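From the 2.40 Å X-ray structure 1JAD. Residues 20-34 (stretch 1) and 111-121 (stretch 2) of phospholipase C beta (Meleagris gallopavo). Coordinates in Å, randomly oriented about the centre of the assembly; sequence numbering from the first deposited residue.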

ATOM      1  N   SER A  20      -0.302  -2.067 -15.082  1.00 45.85           N
ATOM      2  CA  SER A  20      -0.039  -3.471 -14.804  1.00 44.84           C
ATOM      3  C   SER A  20       1.401  -3.628 -14.331  1.00 43.50           C
ATOM      4  O   SER A  20       2.185  -2.676 -14.379  1.00 42.35           O
ATOM      5  CB  SER A  20      -0.279  -4.312 -16.057  1.00 44.22           C
ATOM      6  OG  SER A  20       0.494  -3.828 -17.138  1.00 47.21           O
ATOM      7  N   LEU A  21       1.745  -4.826 -13.871  1.00 42.48           N
ATOM      8  CA  LEU A  21       3.091  -5.081 -13.392  1.00 42.14           C
ATOM      9  C   LEU A  21       4.030  -4.860 -14.570  1.00 42.71           C
ATOM     10  O   LEU A  21       5.188  -4.501 -14.391  1.00 43.57           O
ATOM     11  CB  LEU A  21       3.233  -6.527 -12.905  1.00 40.81           C
ATOM     12  CG  LEU A  21       4.237  -6.815 -11.781  1.00 39.75           C
ATOM     13  CD1 LEU A  21       4.606  -8.275 -11.821  1.00 36.17           C
ATOM     14  CD2 LEU A  21       5.489  -5.987 -11.940  1.00 41.55           C
ATOM     15  N   ALA A  22       3.508  -5.078 -15.775  1.00 43.59           N
ATOM     16  CA  ALA A  22       4.275  -4.932 -17.006  1.00 42.94           C
ATOM     17  C   ALA A  22       4.633  -3.484 -17.280  1.00 43.22           C
ATOM     18  O   ALA A  22       5.768  -3.174 -17.639  1.00 43.62           O
ATOM     19  CB  ALA A  22       3.489  -5.497 -18.181  1.00 42.32           C
ATOM     20  N   GLU A  23       3.658  -2.598 -17.125  1.00 44.31           N
ATOM     21  CA  GLU A  23       3.885  -1.177 -17.355  1.00 45.44           C
ATOM     22  C   GLU A  23       4.912  -0.614 -16.373  1.00 44.94           C
ATOM     23  O   GLU A  23       5.773   0.184 -16.748  1.00 44.32           O
ATOM     24  CB  GLU A  23       2.568  -0.412 -17.218  1.00 46.91           C
ATOM     25  CG  GLU A  23       1.522  -0.807 -18.252  1.00 50.60           C
ATOM     26  CD  GLU A  23       0.233  -0.016 -18.116  1.00 52.30           C
ATOM     27  OE1 GLU A  23       0.292   1.235 -18.133  1.00 54.00           O
ATOM     28  OE2 GLU A  23      -0.838  -0.647 -18.002  1.00 53.55           O
ATOM     29  N   LEU A  24       4.813  -1.049 -15.122  1.00 45.06           N
ATOM     30  CA  LEU A  24       5.700  -0.603 -14.052  1.00 45.70           C
ATOM     31  C   LEU A  24       7.142  -1.103 -14.146  1.00 46.35           C
ATOM     32  O   LEU A  24       8.071  -0.398 -13.746  1.00 45.26           O
ATOM     33  CB  LEU A  24       5.110  -1.009 -12.702  1.00 43.71           C
ATOM     34  CG  LEU A  24       3.740  -0.394 -12.423  1.00 43.74           C
ATOM     35  CD1 LEU A  24       3.179  -0.922 -11.112  1.00 43.36           C
ATOM     36  CD2 LEU A  24       3.877   1.116 -12.383  1.00 42.75           C
ATOM     37  N   GLN A  25       7.324  -2.318 -14.659  1.00 47.98           N
ATOM     38  CA  GLN A  25       8.655  -2.916 -14.798  1.00 49.65           C
ATOM     39  C   GLN A  25       9.439  -2.293 -15.943  1.00 51.03           C
ATOM     40  O   GLN A  25      10.542  -2.742 -16.260  1.00 51.13           O
ATOM     41  CB  GLN A  25       8.542  -4.421 -15.059  1.00 48.18           C
ATOM     42  CG  GLN A  25       7.942  -5.222 -13.933  1.00 48.02           C
ATOM     43  CD  GLN A  25       7.658  -6.653 -14.340  1.00 47.53           C
ATOM     44  OE1 GLN A  25       7.192  -7.457 -13.534  1.00 47.98           O
ATOM     45  NE2 GLN A  25       7.933  -6.978 -15.598  1.00 46.97           N
ATOM     46  N   GLN A  26       8.869  -1.270 -16.570  1.00 52.75           N
ATOM     47  CA  GLN A  26       9.529  -0.617 -17.688  1.00 55.44           C
ATOM     48  C   GLN A  26       9.860   0.846 -17.414  1.00 56.90           C
ATOM     49  O   GLN A  26      10.605   1.462 -18.168  1.00 57.81           O
ATOM     50  CB  GLN A  26       8.658  -0.729 -18.937  1.00 55.75           C
ATOM     51  CG  GLN A  26       8.241  -2.151 -19.264  1.00 58.50           C
ATOM     52  CD  GLN A  26       9.420  -3.108 -19.311  1.00 61.40           C
ATOM     53  OE1 GLN A  26      10.372  -2.905 -20.065  1.00 62.55           O
ATOM     54  NE2 GLN A  26       9.362  -4.161 -18.501  1.00 62.84           N
HETATM   55  N   MSE A  27       9.313   1.403 -16.340  1.00 58.54           N
HETATM   56  CA  MSE A  27       9.582   2.796 -16.001  1.00 61.05           C
HETATM   57  C   MSE A  27      11.087   3.002 -15.773  1.00 61.93           C
HETATM   58  O   MSE A  27      11.793   2.075 -15.373  1.00 61.27           O
HETATM   59  CB  MSE A  27       8.786   3.201 -14.751  1.00 61.10           C
HETATM   60  CG  MSE A  27       7.270   3.051 -14.915  1.00 63.12           C
HETATM   61 SE   MSE A  27       6.264   3.654 -13.516  1.00 62.98          SE
HETATM   62  CE  MSE A  27       6.650   5.420 -13.541  1.00 64.78           C
ATOM     63  N   LYS A  28      11.569   4.217 -16.043  1.00 62.63           N
ATOM     64  CA  LYS A  28      12.987   4.556 -15.877  1.00 62.24           C
ATOM     65  C   LYS A  28      13.571   4.115 -14.539  1.00 60.15           C
ATOM     66  O   LYS A  28      14.405   3.209 -14.486  1.00 60.32           O
ATOM     67  CB  LYS A  28      13.207   6.069 -16.033  1.00 64.70           C
ATOM     68  CG  LYS A  28      13.046   6.601 -17.451  1.00 67.46           C
ATOM     69  CD  LYS A  28      13.218   8.130 -17.540  1.00 70.16           C
ATOM     70  CE  LYS A  28      14.612   8.626 -17.122  1.00 71.29           C
ATOM     71  NZ  LYS A  28      14.910   8.445 -15.670  1.00 71.79           N
ATOM     72  N   LEU A  29      13.139   4.768 -13.464  1.00 57.49           N
ATOM     73  CA  LEU A  29      13.628   4.449 -12.126  1.00 55.73           C
ATOM     74  C   LEU A  29      13.721   2.950 -11.828  1.00 53.39           C
ATOM     75  O   LEU A  29      14.712   2.491 -11.250  1.00 52.80           O
ATOM     76  CB  LEU A  29      12.757   5.128 -11.064  1.00 56.66           C
ATOM     77  CG  LEU A  29      12.790   6.655 -10.992  1.00 57.56           C
ATOM     78  CD1 LEU A  29      12.285   7.250 -12.296  1.00 59.12           C
ATOM     79  CD2 LEU A  29      11.934   7.124  -9.822  1.00 57.66           C
ATOM     80  N   PHE A  30      12.706   2.182 -12.218  1.00 50.24           N
ATOM     81  CA  PHE A  30      12.745   0.751 -11.948  1.00 47.39           C
ATOM     82  C   PHE A  30      13.875   0.094 -12.721  1.00 47.42           C
ATOM     83  O   PHE A  30      14.649  -0.684 -12.158  1.00 48.27           O
ATOM     84  CB  PHE A  30      11.436   0.062 -12.320  1.00 43.73           C
ATOM     85  CG  PHE A  30      11.388  -1.384 -11.909  1.00 39.58           C
ATOM     86  CD1 PHE A  30      11.298  -1.732 -10.566  1.00 37.47           C
ATOM     87  CD2 PHE A  30      11.489  -2.399 -12.858  1.00 39.78           C
ATOM     88  CE1 PHE A  30      11.312  -3.070 -10.173  1.00 35.15           C
ATOM     89  CE2 PHE A  30      11.505  -3.745 -12.476  1.00 37.40           C
ATOM     90  CZ  PHE A  30      11.415  -4.079 -11.129  1.00 35.99           C
ATOM     91  N   LEU A  31      13.976   0.394 -14.011  1.00 46.29           N
ATOM     92  CA  LEU A  31      15.040  -0.207 -14.792  1.00 46.54           C
ATOM     93  C   LEU A  31      16.433   0.217 -14.333  1.00 47.28           C
ATOM     94  O   LEU A  31      17.370  -0.579 -14.413  1.00 46.72           O
ATOM     95  CB  LEU A  31      14.860   0.070 -16.291  1.00 45.45           C
ATOM     96  CG  LEU A  31      13.784  -0.768 -17.003  1.00 45.83           C
ATOM     97  CD1 LEU A  31      13.799  -0.481 -18.507  1.00 44.33           C
ATOM     98  CD2 LEU A  31      14.044  -2.249 -16.768  1.00 44.35           C
ATOM     99  N   LYS A  32      16.589   1.445 -13.835  1.00 47.57           N
ATOM    100  CA  LYS A  32      17.918   1.851 -13.390  1.00 49.07           C
ATOM    101  C   LYS A  32      18.301   1.004 -12.185  1.00 49.52           C
ATOM    102  O   LYS A  32      19.445   0.556 -12.072  1.00 50.31           O
ATOM    103  CB  LYS A  32      17.984   3.337 -13.012  1.00 50.30           C
ATOM    104  CG  LYS A  32      17.323   3.706 -11.694  1.00 52.37           C
ATOM    105  CD  LYS A  32      17.687   5.126 -11.287  1.00 54.77           C
ATOM    106  CE  LYS A  32      17.327   6.139 -12.375  1.00 57.18           C
ATOM    107  NZ  LYS A  32      17.674   7.545 -12.005  1.00 56.93           N
ATOM    108  N   LEU A  33      17.344   0.779 -11.287  1.00 49.53           N
ATOM    109  CA  LEU A  33      17.605  -0.038 -10.107  1.00 48.82           C
ATOM    110  C   LEU A  33      18.073  -1.417 -10.539  1.00 48.59           C
ATOM    111  O   LEU A  33      19.051  -1.938 -10.005  1.00 48.29           O
ATOM    112  CB  LEU A  33      16.350  -0.187  -9.248  1.00 48.91           C
ATOM    113  CG  LEU A  33      16.485  -1.192  -8.097  1.00 47.54           C
ATOM    114  CD1 LEU A  33      17.568  -0.744  -7.121  1.00 45.01           C
ATOM    115  CD2 LEU A  33      15.144  -1.330  -7.392  1.00 48.26           C
ATOM    116  N   LEU A  34      17.374  -2.013 -11.502  1.00 48.67           N
ATOM    117  CA  LEU A  34      17.763  -3.330 -11.979  1.00 50.39           C
ATOM    118  C   LEU A  34      19.206  -3.280 -12.454  1.00 50.93           C
ATOM    119  O   LEU A  34      19.970  -4.217 -12.233  1.00 50.36           O
ATOM    120  CB  LEU A  34      16.850  -3.806 -13.120  1.00 50.84           C
ATOM    121  CG  LEU A  34      15.399  -4.167 -12.773  1.00 52.53           C
ATOM    122  CD1 LEU A  34      14.689  -4.723 -14.007  1.00 51.92           C
ATOM    123  CD2 LEU A  34      15.388  -5.208 -11.659  1.00 52.49           C
ATOM    124  N   ALA A 111       9.855  -2.654  -3.002  1.00 34.14           N
ATOM    125  CA  ALA A 111       9.794  -1.321  -2.424  1.00 33.74           C
ATOM    126  C   ALA A 111       9.655  -0.277  -3.517  1.00 34.01           C
ATOM    127  O   ALA A 111       8.797   0.611  -3.444  1.00 33.31           O
ATOM    128  CB  ALA A 111      11.043  -1.049  -1.614  1.00 33.15           C
ATOM    129  N   LYS A 112      10.494  -0.393  -4.538  1.00 34.13           N
ATOM    130  CA  LYS A 112      10.470   0.556  -5.640  1.00 34.66           C
ATOM    131  C   LYS A 112       9.137   0.512  -6.377  1.00 34.64           C
ATOM    132  O   LYS A 112       8.406   1.496  -6.398  1.00 32.41           O
ATOM    133  CB  LYS A 112      11.611   0.275  -6.623  1.00 35.04           C
ATOM    134  CG  LYS A 112      11.979   1.482  -7.472  1.00 38.39           C
ATOM    135  CD  LYS A 112      12.345   2.644  -6.545  1.00 42.93           C
ATOM    136  CE  LYS A 112      12.823   3.890  -7.286  1.00 46.11           C
ATOM    137  NZ  LYS A 112      13.161   4.972  -6.309  1.00 43.86           N
ATOM    138  N   ILE A 113       8.818  -0.625  -6.984  1.00 35.31           N
ATOM    139  CA  ILE A 113       7.565  -0.732  -7.709  1.00 36.79           C
ATOM    140  C   ILE A 113       6.364  -0.387  -6.848  1.00 36.99           C
ATOM    141  O   ILE A 113       5.421   0.237  -7.333  1.00 36.30           O
ATOM    142  CB  ILE A 113       7.375  -2.125  -8.348  1.00 37.26           C
ATOM    143  CG1 ILE A 113       8.174  -2.193  -9.646  1.00 38.65           C
ATOM    144  CG2 ILE A 113       5.906  -2.382  -8.642  1.00 40.88           C
ATOM    145  CD1 ILE A 113       7.878  -3.406 -10.492  1.00 38.31           C
ATOM    146  N   THR A 114       6.381  -0.777  -5.579  1.00 36.96           N
ATOM    147  CA  THR A 114       5.260  -0.436  -4.718  1.00 37.77           C
ATOM    148  C   THR A 114       5.159   1.080  -4.641  1.00 40.08           C
ATOM    149  O   THR A 114       4.071   1.637  -4.491  1.00 41.20           O
ATOM    150  CB  THR A 114       5.429  -1.027  -3.326  1.00 36.20           C
ATOM    151  OG1 THR A 114       5.230  -2.444  -3.397  1.00 37.09           O
ATOM    152  CG2 THR A 114       4.427  -0.423  -2.363  1.00 37.20           C
ATOM    153  N   GLU A 115       6.304   1.742  -4.762  1.00 42.78           N
ATOM    154  CA  GLU A 115       6.362   3.196  -4.748  1.00 45.24           C
ATOM    155  C   GLU A 115       5.611   3.732  -5.960  1.00 45.15           C
ATOM    156  O   GLU A 115       4.566   4.369  -5.828  1.00 44.98           O
ATOM    157  CB  GLU A 115       7.822   3.668  -4.795  1.00 48.36           C
ATOM    158  CG  GLU A 115       7.999   5.128  -5.227  1.00 54.46           C
ATOM    159  CD  GLU A 115       9.459   5.557  -5.337  1.00 57.25           C
ATOM    160  OE1 GLU A 115       9.713   6.635  -5.917  1.00 58.10           O
ATOM    161  OE2 GLU A 115      10.351   4.828  -4.841  1.00 59.60           O
ATOM    162  N   LEU A 116       6.155   3.462  -7.144  1.00 45.88           N
ATOM    163  CA  LEU A 116       5.564   3.913  -8.405  1.00 46.40           C
ATOM    164  C   LEU A 116       4.055   3.640  -8.441  1.00 47.00           C
ATOM    165  O   LEU A 116       3.254   4.550  -8.680  1.00 47.01           O
ATOM    166  CB  LEU A 116       6.257   3.208  -9.576  1.00 44.76           C
ATOM    167  CG  LEU A 116       7.791   3.297  -9.604  1.00 43.37           C
ATOM    168  CD1 LEU A 116       8.344   2.415 -10.724  1.00 40.81           C
ATOM    169  CD2 LEU A 116       8.228   4.742  -9.771  1.00 42.03           C
ATOM    170  N   ALA A 117       3.676   2.387  -8.200  1.00 47.29           N
ATOM    171  CA  ALA A 117       2.273   1.992  -8.188  1.00 48.13           C
ATOM    172  C   ALA A 117       1.491   2.905  -7.250  1.00 48.64           C
ATOM    173  O   ALA A 117       0.516   3.542  -7.652  1.00 48.54           O
ATOM    174  CB  ALA A 117       2.141   0.546  -7.729  1.00 48.35           C
ATOM    175  N   ARG A 118       1.931   2.957  -5.998  1.00 49.43           N
ATOM    176  CA  ARG A 118       1.297   3.799  -4.989  1.00 50.78           C
ATOM    177  C   ARG A 118       0.961   5.194  -5.502  1.00 49.18           C
ATOM    178  O   ARG A 118      -0.141   5.690  -5.283  1.00 48.41           O
ATOM    179  CB  ARG A 118       2.210   3.939  -3.768  1.00 53.71           C
ATOM    180  CG  ARG A 118       1.804   3.128  -2.544  1.00 57.54           C
ATOM    181  CD  ARG A 118       0.484   3.609  -1.948  1.00 60.28           C
ATOM    182  NE  ARG A 118       0.232   3.029  -0.629  1.00 64.20           N
ATOM    183  CZ  ARG A 118       0.196   1.723  -0.370  1.00 66.48           C
ATOM    184  NH1 ARG A 118       0.398   0.836  -1.342  1.00 65.56           N
ATOM    185  NH2 ARG A 118      -0.046   1.301   0.868  1.00 67.96           N
ATOM    186  N   GLU A 119       1.910   5.825  -6.184  1.00 47.54           N
ATOM    187  CA  GLU A 119       1.692   7.178  -6.681  1.00 47.32           C
ATOM    188  C   GLU A 119       0.582   7.262  -7.721  1.00 45.28           C
ATOM    189  O   GLU A 119      -0.277   8.145  -7.664  1.00 44.46           O
ATOM    190  CB  GLU A 119       2.990   7.742  -7.257  1.00 49.01           C
ATOM    191  CG  GLU A 119       2.861   9.160  -7.769  1.00 52.57           C
ATOM    192  CD  GLU A 119       4.171   9.699  -8.295  1.00 55.84           C
ATOM    193  OE1 GLU A 119       4.779   9.029  -9.158  1.00 57.86           O
ATOM    194  OE2 GLU A 119       4.586  10.792  -7.853  1.00 57.67           O
ATOM    195  N   LYS A 120       0.603   6.342  -8.675  1.00 43.39           N
ATOM    196  CA  LYS A 120      -0.408   6.326  -9.716  1.00 40.47           C
ATOM    197  C   LYS A 120      -1.774   5.999  -9.129  1.00 37.49           C
ATOM    198  O   LYS A 120      -2.760   6.671  -9.418  1.00 36.27           O
ATOM    199  CB  LYS A 120      -0.016   5.316 -10.796  1.00 41.67           C
ATOM    200  CG  LYS A 120       1.286   5.701 -11.493  1.00 44.34           C
ATOM    201  CD  LYS A 120       1.620   4.803 -12.666  1.00 45.41           C
ATOM    202  CE  LYS A 120       2.820   5.359 -13.416  1.00 47.54           C
ATOM    203  NZ  LYS A 120       2.592   6.777 -13.845  1.00 47.18           N
ATOM    204  N   GLN A 121      -1.816   4.985  -8.277  1.00 34.07           N
ATOM    205  CA  GLN A 121      -3.060   4.569  -7.653  1.00 32.23           C
ATOM    206  C   GLN A 121      -3.728   5.693  -6.872  1.00 32.58           C
ATOM    207  O   GLN A 121      -4.964   5.768  -6.798  1.00 30.95           O
ATOM    208  CB  GLN A 121      -2.798   3.353  -6.772  1.00 31.13           C
ATOM    209  CG  GLN A 121      -2.228   2.194  -7.577  1.00 27.81           C
ATOM    210  CD  GLN A 121      -1.918   0.978  -6.745  1.00 27.84           C
ATOM    211  OE1 GLN A 121      -1.558  -0.074  -7.276  1.00 28.20           O
ATOM    212  NE2 GLN A 121      -2.051   1.108  -5.430  1.00 31.21           N
TER

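What holds the middle of this contact together? Leu24, at the end of a short helix, points toward the second stretch and sits as a knob in a hole formed by Ile113, Leu116, Ala117 and Lys120. The two methyls of Leu24 are spread across that hole: CD1 lies 3.8 Å from Ala117 CB and 4.0 Å from Ile113 CG2, while CD2 lies 4.2 Å from Leu116 CB and 4.3 Å from Lys120 CD. The small side chain of Ala117 points sideways, and the leucine methyl meets it directly. All of these are van der Waals contacts, and no hydrogen bond crosses between the stretches.

How does Ile113 come to have the largest area covered by the other stretch? It meets Leu24 with CG2 and carries its CD1 methyl into the space between Leu21 and Phe30. Ile113 CD1 is 3.8 Å from Leu21 CD2 and 3.7 Å from the centroid of the Phe30 ring, 22° off the ring normal, so it rests over one face in a CH-pi contact. Phe30 CD1 also comes within 3.3 Å of Ile113 CG1, a tight fit. The CA-to-CB bond of Phe30 points sideways, yet with chi1 in the t well its ring reaches nearer to the second helix, and Lys112 CB lies at the ring edge.

Why can residues from both sides of the turn reach the same helix? A type I turn from Leu24 to Met27 ends the first short helix, and Met27 then takes the N-cap position of the next, which runs antiparallel to helix 111-121 at 176° with the axes 10.0 Å apart at their closest. Leu116 gathers contacts from both ends of this turn and from the helix that follows. Besides packing on Leu24, Leu116 has its CD1 3.7 Å from SE of Met27, a selenomethionine, and 4.2 Å from Phe30 CB; Leu116 CD2 lies 4.4 Å from Leu29 CD2.

What happens where the contact meets its polar edge? Two lysines contribute their aliphatic carbons. Lys120 CE packs 3.8 Å from Met27 CE, and Lys112 places CE 4.0 Å from Leu29 CB and CB 4.0 Å from Leu33 CD2. The charged end of Lys112 finds its partner within its own helix: Lys112 NZ forms a salt bridge with Glu115 OE2 at 3.2 Å. One lysine thus serves both purposes, its hydrocarbon chain covering leucines of the first stretch while its ammonium group is paired with a carboxylate one turn along the second.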